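Local atomic coordinates of enoyl-CoA hydratase (Mycobacterium tuberculosis, PDB entry 4JJT), a protein that probably acts as a lyase of the enoyl-CoA hydratase/isomerase family, presumably hydrating the double bond of enoyl-CoA thioesters. Residues A[116-121]-A[176-181]. Numbering follows the deposited sequence.
Sequences IASEHA and VAHDQL
In this crotonase-fold subunit, Ser118 meets His178 where strand 114-118 and strand 174-176, outermost in the sheet of this chain, run out in parallel from the mixed sheet, one into a turn, the other toward helix 181-193. Where paired strands part, side chains can add to the pairing of the backbones, as here. The backbones are joined by Val176 N to Ala117 O at 3.0 Å, nearly along the C=O axis. Ser118 OG, anti to its own backbone N (chi1 166°), lies in the plane of the His178 ring at its edge, 2.8 Å from ND1, in a hydrogen bond. His120 N donates to the same oxygen at 3.1 Å, forming an ST turn at the start of the type I turn from Ser118 to Ala121. With NE2 hydrogen-bonded to Asp61, the His178 ring is gripped at both nitrogens, which fixes its rotation. The His120 ring is tilted 45° against that of His178, its CD2 3.5 Å from His178 ND1, with Glu119 CG over one face of His120. Deeper in, Leu181 CD1 packs 3.7 Å from Ile116 CG2. On the exposed side, the extended Glu119 chain lets OE1 accept a hydrogen bond from His178 N at 3.3 Å, the N-H coming from above the carboxylate plane.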
loop_
_atom_site.group_PDB
_atom_site.type_symbol
_atom_site.label_atom_id
_atom_site.label_comp_id
_atom_site.label_asym_id
_atom_site.label_seq_id
_atom_site.Cartn_x
_atom_site.Cartn_y
_atom_site.Cartn_z
ATOM N N ILE A 116 -8.869 27.534 -7.943
ATOM C CA ILE A 116 -8.656 28.975 -7.858
ATOM C C ILE A 116 -9.830 29.603 -7.117
ATOM O O ILE A 116 -10.977 29.486 -7.543
ATOM C CB ILE A 116 -8.532 29.611 -9.253
ATOM C CG1 ILE A 116 -7.272 29.105 -9.958
ATOM C CG2 ILE A 116 -8.507 31.127 -9.144
ATOM C CD1 ILE A 116 -7.200 29.498 -11.404
ATOM N N ALA A 117 -9.541 30.260 -6.001
ATOM C CA ALA A 117 -10.587 30.749 -5.115
ATOM C C ALA A 117 -10.867 32.239 -5.261
ATOM O O ALA A 117 -9.950 33.047 -5.413
ATOM C CB ALA A 117 -10.247 30.416 -3.667
ATOM N N SER A 118 -12.147 32.590 -5.227
ATOM C CA SER A 118 -12.554 33.980 -5.097
ATOM C C SER A 118 -12.307 34.397 -3.658
ATOM O O SER A 118 -12.132 33.549 -2.782
ATOM C CB SER A 118 -14.035 34.147 -5.438
ATOM O OG SER A 118 -14.512 35.409 -5.019
ATOM N N GLU A 119 -12.297 35.700 -3.407
ATOM C CA GLU A 119 -12.180 36.209 -2.047
ATOM C C GLU A 119 -13.410 35.823 -1.230
ATOM O O GLU A 119 -13.398 35.875 -0.000
ATOM C CB GLU A 119 -12.018 37.729 -2.067
ATOM C CG GLU A 119 -13.108 38.454 -2.836
ATOM C CD GLU A 119 -12.868 39.947 -2.926
ATOM O OE1 GLU A 119 -13.305 40.561 -3.924
ATOM O OE2 GLU A 119 -12.245 40.514 -2.001
ATOM N N HIS A 120 -14.467 35.430 -1.933
ATOM C CA HIS A 120 -15.733 35.066 -1.311
ATOM C C HIS A 120 -15.868 33.562 -1.138
ATOM O O HIS A 120 -16.870 33.080 -0.612
ATOM C CB HIS A 120 -16.896 35.589 -2.150
ATOM C CG HIS A 120 -16.919 37.080 -2.273
ATOM N ND1 HIS A 120 -16.561 37.912 -1.237
ATOM C CD2 HIS A 120 -17.243 37.885 -3.313
ATOM C CE1 HIS A 120 -16.671 39.172 -1.629
ATOM N NE2 HIS A 120 -17.082 39.180 -2.883
ATOM N N ALA A 121 -14.857 32.821 -1.579
ATOM C CA ALA A 121 -14.882 31.369 -1.473
ATOM C C ALA A 121 -14.873 30.897 -0.020
ATOM O O ALA A 121 -14.105 31.392 0.807
ATOM C CB ALA A 121 -13.720 30.762 -2.238
ATOM N N VAL A 176 -8.043 35.373 -5.670
ATOM C CA VAL A 176 -8.095 36.600 -6.452
ATOM C C VAL A 176 -9.361 37.393 -6.160
ATOM O O VAL A 176 -10.302 36.874 -5.559
ATOM C CB VAL A 176 -8.041 36.296 -7.960
ATOM C CG1 VAL A 176 -6.763 35.550 -8.299
ATOM C CG2 VAL A 176 -9.257 35.489 -8.378
ATOM N N ALA A 177 -9.376 38.657 -6.580
ATOM C CA ALA A 177 -10.568 39.488 -6.460
ATOM C C ALA A 177 -11.696 38.852 -7.258
ATOM O O ALA A 177 -11.454 38.243 -8.298
ATOM C CB ALA A 177 -10.288 40.896 -6.954
ATOM N N HIS A 178 -12.922 39.000 -6.766
ATOM C CA HIS A 178 -14.071 38.257 -7.280
ATOM C C HIS A 178 -14.269 38.338 -8.795
ATOM O O HIS A 178 -14.482 37.323 -9.453
ATOM C CB HIS A 178 -15.351 38.694 -6.569
ATOM C CG HIS A 178 -16.537 37.844 -6.897
ATOM N ND1 HIS A 178 -16.649 36.536 -6.476
ATOM C CD2 HIS A 178 -17.652 38.103 -7.618
ATOM C CE1 HIS A 178 -17.786 36.030 -6.916
ATOM N NE2 HIS A 178 -18.415 36.962 -7.612
ATOM N N ASP A 179 -14.191 39.543 -9.345
ATOM C CA ASP A 179 -14.416 39.738 -10.774
ATOM C C ASP A 179 -13.229 39.282 -11.621
ATOM O O ASP A 179 -13.282 39.328 -12.853
ATOM C CB ASP A 179 -14.751 41.200 -11.070
ATOM C CG ASP A 179 -16.048 41.644 -10.420
ATOM O OD1 ASP A 179 -16.881 40.772 -10.091
ATOM O OD2 ASP A 179 -16.241 42.866 -10.244
ATOM N N GLN A 180 -12.162 38.846 -10.957
ATOM C CA GLN A 180 -10.974 38.373 -11.652
ATOM C C GLN A 180 -10.899 36.852 -11.637
ATOM O O GLN A 180 -9.970 36.265 -12.192
ATOM C CB GLN A 180 -9.712 38.950 -11.010
ATOM C CG GLN A 180 -9.624 40.465 -11.000
ATOM C CD GLN A 180 -9.144 41.028 -12.317
ATOM O OE1 GLN A 180 -8.902 40.289 -13.270
ATOM N NE2 GLN A 180 -9.000 42.345 -12.377
ATOM N N LEU A 181 -11.879 36.218 -10.999
ATOM C CA LEU A 181 -11.879 34.765 -10.830
ATOM C C LEU A 181 -11.826 33.998 -12.150
ATOM O O LEU A 181 -10.858 33.289 -12.419
ATOM C CB LEU A 181 -13.096 34.314 -10.018
ATOM C CG LEU A 181 -13.261 32.794 -9.930
ATOM C CD1 LEU A 181 -12.108 32.165 -9.166
ATOM C CD2 LEU A 181 -14.587 32.438 -9.292
#